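Local coordinates for nitrate regulatory protein (Klebsiella oxytoca, PDB 4AKK), which senses nitrate and nitrite and, in response, binds the leader RNA of the nasF operon to let transcription pass a factor-independent terminator, at residues D362-E365 with E366-L369; S375-M378 with T379-M383; K399-R402 with M403-A407. All coordinates share one frame; numbering follows the deposited sequence.

Contact 1 (D362-E365 with E366-L369)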
# COMPACT_ATOMS: atom_id res chain seq x y z
N ASP A 362 17.66 3.63 -1.14
CA ASP A 362 16.65 2.95 -1.96
C ASP A 362 17.12 2.84 -3.40
O ASP A 362 16.97 1.80 -4.03
CB ASP A 362 15.29 3.64 -1.87
CG ASP A 362 14.65 3.47 -0.50
OD1 ASP A 362 15.05 2.54 0.24
OD2 ASP A 362 13.75 4.27 -0.16
N ALA A 363 17.73 3.92 -3.90
CA ALA A 363 18.24 3.93 -5.26
C ALA A 363 19.28 2.85 -5.50
O ALA A 363 19.30 2.23 -6.57
CB ALA A 363 18.83 5.30 -5.60
N LEU A 364 20.15 2.65 -4.53
CA LEU A 364 21.25 1.69 -4.69
C LEU A 364 20.76 0.27 -4.45
O LEU A 364 21.22 -0.67 -5.09
CB LEU A 364 22.43 2.04 -3.78
CG LEU A 364 23.06 3.40 -4.09
CD1 LEU A 364 24.22 3.70 -3.14
CD2 LEU A 364 23.53 3.48 -5.54
N GLU A 365 19.81 0.12 -3.54
CA GLU A 365 19.12 -1.17 -3.42
C GLU A 365 18.53 -1.61 -4.76
O GLU A 365 18.65 -2.77 -5.16
CB GLU A 365 18.01 -1.07 -2.37
CG GLU A 365 18.45 -1.44 -0.97
CD GLU A 365 18.71 -2.93 -0.81
OE1 GLU A 365 18.41 -3.70 -1.76
OE2 GLU A 365 19.21 -3.33 0.26
N GLU A 366 17.90 -0.67 -5.47
CA GLU A 366 17.23 -1.01 -6.72
C GLU A 366 18.23 -1.23 -7.84
O GLU A 366 18.01 -2.07 -8.72
CB GLU A 366 16.24 0.10 -7.11
CG GLU A 366 15.16 0.30 -6.06
CD GLU A 366 14.13 1.33 -6.48
OE1 GLU A 366 14.37 2.02 -7.49
OE2 GLU A 366 13.08 1.44 -5.81
N ARG A 367 19.32 -0.48 -7.80
CA ARG A 367 20.36 -0.67 -8.81
C ARG A 367 21.00 -2.05 -8.69
O ARG A 367 21.35 -2.66 -9.70
CB ARG A 367 21.39 0.44 -8.74
CG ARG A 367 20.87 1.70 -9.40
CD ARG A 367 21.64 2.92 -9.02
NE ARG A 367 20.89 4.13 -9.34
CZ ARG A 367 21.44 5.33 -9.42
NH1 ARG A 367 22.74 5.47 -9.20
NH2 ARG A 367 20.70 6.39 -9.72
N LYS A 368 21.11 -2.55 -7.46
CA LYS A 368 21.66 -3.89 -7.22
C LYS A 368 20.80 -4.93 -7.94
O LYS A 368 21.30 -5.87 -8.57
CB LYS A 368 21.70 -4.21 -5.72
CG LYS A 368 22.19 -5.63 -5.43
CD LYS A 368 21.34 -6.32 -4.37
CE LYS A 368 21.39 -5.57 -3.05
NZ LYS A 368 21.03 -6.45 -1.91
N LEU A 369 19.49 -4.77 -7.83
CA LEU A 369 18.56 -5.64 -8.54
C LEU A 369 18.72 -5.55 -10.04
O LEU A 369 18.71 -6.56 -10.74
CB LEU A 369 17.14 -5.32 -8.13
CG LEU A 369 16.90 -5.59 -6.65
CD1 LEU A 369 15.58 -5.01 -6.18
CD2 LEU A 369 16.97 -7.09 -6.40
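Glu365 and Lys368, three residues apart on an early turn of helix 360-380 in the ANTAR domain, run side by side and point the same way, and their charged ends meet in a long salt bridge, OE1 of Glu365 lying 3.8 Å from NZ of Lys368. Each chain has to fold to get there. The glutamate bends at its second torsion (chi2 -72°), while the lysine bends twice, which brings its CE within 3.7 Å of Glu365 OE1. Arg367, by contrast, stays extended from CG to NE and runs back over the preceding turn, with CG 3.3 Å from Ala363 O. The methyl of Ala363 thereby covers one face of the guanidinium, and Leu364 CD2 packs against Arg367 CD at 4.0 Å.

Behind these side chains the helix supplies regular i to i+4 bonds, Glu366 N to Asp362 O, Arg367 N to Ala363 O and Lys368 N to Leu364 O, each 3.0 Å; the next, from Leu369 N to Glu365 O, is weak at 3.4 Å. Two polar ends are held from farther off, since Arg367 NH1 forms a salt bridge with Glu218 and Glu366 OE1 with Arg402. The chemistry thus divides by burial: the exposed Glu365-Lys368 pair is loosely joined, whereas the carboxylate of buried Glu366, whose charge the arginine probably offsets, ties this helix to the start of helix 403-412.

Contact 2 (S375-M378 with T379-M383)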
# COMPACT_ATOMS: atom_id res chain seq x y z
N SER A 375 23.17 -9.11 -15.42
CA SER A 375 24.03 -10.29 -15.44
C SER A 375 23.29 -11.51 -15.98
O SER A 375 23.85 -12.30 -16.73
CB SER A 375 24.57 -10.59 -14.04
OG SER A 375 25.14 -9.41 -13.49
N VAL A 376 22.02 -11.66 -15.60
CA VAL A 376 21.22 -12.78 -16.09
C VAL A 376 21.14 -12.77 -17.60
O VAL A 376 21.30 -13.80 -18.25
CB VAL A 376 19.80 -12.79 -15.49
CG1 VAL A 376 18.89 -13.73 -16.29
CG2 VAL A 376 19.84 -13.19 -14.01
N LEU A 377 20.88 -11.59 -18.17
CA LEU A 377 20.83 -11.44 -19.62
C LEU A 377 22.21 -11.63 -20.25
O LEU A 377 22.33 -12.17 -21.35
CB LEU A 377 20.26 -10.07 -20.00
CG LEU A 377 18.82 -9.79 -19.53
CD1 LEU A 377 18.40 -8.37 -19.81
CD2 LEU A 377 17.86 -10.77 -20.17
N MET A 378 23.25 -11.19 -19.56
CA MET A 378 24.60 -11.29 -20.08
C MET A 378 25.06 -12.75 -20.16
O MET A 378 25.84 -13.12 -21.04
CB MET A 378 25.57 -10.45 -19.26
CG MET A 378 25.48 -8.95 -19.54
SD MET A 378 26.22 -7.93 -18.24
CE MET A 378 27.96 -8.32 -18.40
N THR A 379 24.55 -13.57 -19.25
CA THR A 379 24.98 -14.96 -19.13
C THR A 379 24.14 -15.94 -19.94
O THR A 379 24.65 -16.73 -20.73
CB THR A 379 24.96 -15.41 -17.67
OG1 THR A 379 25.86 -14.60 -16.91
CG2 THR A 379 25.36 -16.87 -17.56
N TYR A 380 22.83 -15.89 -19.73
CA TYR A 380 21.94 -16.88 -20.33
C TYR A 380 21.43 -16.44 -21.69
O TYR A 380 20.64 -17.15 -22.31
CB TYR A 380 20.77 -17.17 -19.39
CG TYR A 380 21.25 -17.70 -18.06
CD1 TYR A 380 21.48 -19.06 -17.87
CD2 TYR A 380 21.50 -16.84 -17.00
CE1 TYR A 380 21.93 -19.54 -16.66
CE2 TYR A 380 21.95 -17.32 -15.78
CZ TYR A 380 22.17 -18.67 -15.62
OH TYR A 380 22.62 -19.15 -14.41
N GLN A 381 21.90 -15.30 -22.17
CA GLN A 381 21.40 -14.78 -23.43
C GLN A 381 22.48 -14.08 -24.26
O GLN A 381 22.22 -13.61 -25.36
CB GLN A 381 20.21 -13.86 -23.18
CG GLN A 381 19.20 -13.83 -24.31
CD GLN A 381 17.79 -13.70 -23.81
OE1 GLN A 381 17.54 -13.85 -22.61
NE2 GLN A 381 16.85 -13.44 -24.71
N GLY A 382 23.69 -14.02 -23.70
CA GLY A 382 24.85 -13.56 -24.44
C GLY A 382 24.83 -12.09 -24.81
O GLY A 382 25.43 -11.68 -25.80
N MET A 383 24.14 -11.29 -24.00
CA MET A 383 24.04 -9.87 -24.27
C MET A 383 25.27 -9.14 -23.74
O MET A 383 25.86 -9.55 -22.74
CB MET A 383 22.78 -9.29 -23.63
CG MET A 383 21.49 -9.63 -24.36
SD MET A 383 20.12 -8.61 -23.77
CE MET A 383 18.75 -9.35 -24.64
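Leu377 and Met383 form the buried side of this contact, at the C-terminal end of helix 360-380 in the ANTAR domain, where the chain turns through Gly382 toward helix 385-399. The sulfur of Met383 rests 4.0 Å from Leu377 CB, and the methionine's amide makes a weak but nearly straight bond to Leu377 O (3.3 Å, 168° at the hydrogen). Next to it, Met378 is drawn against the returning chain: its CG lies 3.3 Å from Met383 O, and its CA directs a C-H at the same oxygen. Gly382 takes a positive phi in the reversal. Gln381 runs beside Leu377 in the same direction, with Gln381 OE1 3.9 Å from Leu377 CD2.

On the exposed side, Thr379 and Tyr380 meet the backbone of Ser375 and Val376. Ser375 O accepts from both Thr379 N (2.9 Å) and Thr379 OG1 (3.1 Å), which arrive from opposite faces of the carbonyl plane; a first torsion of -61° sets the hydroxyl beside its own backbone N, within range of that oxygen. Thr379 CG2 sits over one face of the Tyr380 ring, Val376 O lies in plane at its edge, and CG1 of the buried Val376 side chain reaches Tyr380 CD2 at 4.1 Å.

Around the turn, Leu377 and Met383 face helix 385-399 through Leu392 and Ala391. Val376 and Leu377 also meet Leu410 of helix 403-412, Tyr380 lies against Trp417, and Leu416 of the second subunit packs on Leu377 and Gln381.

Contact 3 (K399-R402 with M403-A407)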
# COMPACT_ATOMS: atom_id res chain seq x y z
N LYS A 399 5.96 -2.47 -21.05
CA LYS A 399 5.08 -3.01 -20.02
C LYS A 399 4.58 -1.94 -19.06
O LYS A 399 3.81 -2.24 -18.15
CB LYS A 399 5.79 -4.12 -19.25
CG LYS A 399 5.95 -5.41 -20.03
CD LYS A 399 4.59 -6.07 -20.23
CE LYS A 399 4.66 -7.19 -21.24
NZ LYS A 399 3.31 -7.80 -21.44
N ASN A 400 5.01 -0.69 -19.27
CA ASN A 400 4.62 0.40 -18.37
C ASN A 400 4.98 0.09 -16.92
O ASN A 400 4.19 0.31 -16.00
CB ASN A 400 3.12 0.67 -18.48
CG ASN A 400 2.67 0.97 -19.90
OD1 ASN A 400 3.32 1.74 -20.63
ND2 ASN A 400 1.56 0.38 -20.31
N GLN A 401 6.19 -0.43 -16.71
CA GLN A 401 6.68 -0.68 -15.36
C GLN A 401 8.05 -0.02 -15.20
O GLN A 401 8.70 0.34 -16.19
CB GLN A 401 6.78 -2.18 -15.10
CG GLN A 401 5.46 -2.92 -15.24
CD GLN A 401 5.56 -4.39 -14.87
OE1 GLN A 401 6.41 -4.78 -14.06
NE2 GLN A 401 4.69 -5.21 -15.45
N ARG A 402 8.49 0.16 -13.96
CA ARG A 402 9.81 0.71 -13.70
C ARG A 402 10.84 -0.36 -14.04
O ARG A 402 10.51 -1.54 -14.05
CB ARG A 402 9.95 1.15 -12.25
CG ARG A 402 8.84 2.07 -11.73
CD ARG A 402 9.04 2.31 -10.23
NE ARG A 402 10.31 2.99 -9.98
CZ ARG A 402 11.03 2.87 -8.86
NH1 ARG A 402 10.61 2.10 -7.86
NH2 ARG A 402 12.18 3.54 -8.75
N MET A 403 12.06 0.05 -14.36
CA MET A 403 13.15 -0.89 -14.64
C MET A 403 13.38 -1.85 -13.47
O MET A 403 13.66 -3.03 -13.68
CB MET A 403 14.46 -0.14 -14.99
CG MET A 403 14.55 0.47 -16.43
SD MET A 403 16.19 1.16 -16.86
CE MET A 403 17.18 -0.33 -16.94
N VAL A 404 13.27 -1.37 -12.24
CA VAL A 404 13.51 -2.25 -11.10
C VAL A 404 12.43 -3.33 -10.98
O VAL A 404 12.72 -4.45 -10.55
CB VAL A 404 13.68 -1.49 -9.76
CG1 VAL A 404 12.42 -0.72 -9.39
CG2 VAL A 404 14.10 -2.47 -8.65
N GLU A 405 11.21 -2.99 -11.41
CA GLU A 405 10.11 -3.96 -11.44
C GLU A 405 10.35 -5.02 -12.51
O GLU A 405 10.11 -6.19 -12.29
CB GLU A 405 8.77 -3.26 -11.68
CG GLU A 405 8.32 -2.39 -10.52
CD GLU A 405 7.16 -1.47 -10.89
OE1 GLU A 405 7.01 -1.15 -12.09
OE2 GLU A 405 6.39 -1.07 -9.99
N ILE A 406 10.83 -4.60 -13.68
CA ILE A 406 11.23 -5.56 -14.71
C ILE A 406 12.32 -6.46 -14.17
O ILE A 406 12.32 -7.66 -14.41
CB ILE A 406 11.80 -4.84 -15.95
CG1 ILE A 406 10.74 -3.93 -16.58
CG2 ILE A 406 12.38 -5.86 -16.94
CD1 ILE A 406 9.41 -4.63 -16.88
N ALA A 407 13.28 -5.86 -13.46
CA ALA A 407 14.42 -6.60 -12.94
C ALA A 407 13.97 -7.64 -11.94
O ALA A 407 14.44 -8.79 -11.97
CB ALA A 407 15.43 -5.65 -12.28
O HOH W 1 8.16 0.23 -7.83
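The carboxylate of Glu405 reaches back to the residue just before its helix, where OE1 accepts the amide of Arg402 at 2.7 Å with an N-H...O angle of 158°. The donor approaches from above the carboxylate plane, 37° out of it. Arg402 occupies the N-cap position, and Glu405, three residues later, supplies one half of a capping box, the bond from the N3 side chain to the N-cap amide; the cap's own side chain, an arginine, turns elsewhere. In the other direction, Arg402 O receives Ile406 N at 3.1 Å in the first full turn of helix 403-412, and a weak bond from Glu405 N as well. The second carboxylate oxygen is also engaged: one water donates to Glu405 OE2 and accepts from Arg402 NH1, both at 3.1 Å, and lies at the edge of the guanidinium. Direct pairing of the two charges is thus replaced by a bridge, while Arg402 NH2 takes Glu366 as its salt-bridge partner.

Packing fixes the arginine further. Its chain bends at its third torsion and runs beside Val404, whose CG1 covers one face of the guanidinium, 3.7 Å from Arg402 NH1. Gln401 crosses Glu405, with amide and carboxylate planes 81° apart, and its CB touches both Glu405 OE1 and, at 4.0 Å, Ile406 CD1. The preceding helix ends in a Schellman motif at Asn400, where phi is positive.

This short connection joins helices 385-399 and 403-412 within the ANTAR domain. Ile406 packs back on Leu392 and Ala396, Val404 and Ala407 face helix 360-380, and Arg402 lies against helix 341-358. Met403 reaches helix 217-240, and Thr412 of the second subunit meets Lys399, Gln401 and Ile406.

The three contacts follow one another along the chain, all within the ANTAR domain, the RNA-binding effector. Contacts 1 and 2 share helix 360-380, the first near its start and the second at its end, with centres 19 Å apart. Contact 3 opens helix 403-412 after helix 385-399 has intervened; its centre is 13 Å from that of contact 1, and the two touch through the Glu366-Arg402 salt bridge, Val404 packing on Glu366 and Leu369, and Ala407 on Leu369. Contacts 2 and 3 stay about 7 Å apart at their nearest atoms. Contacts 1 and 3 thus join helices 360-380 and 403-412, while contacts 2 and 3 lie where the domain meets the second subunit.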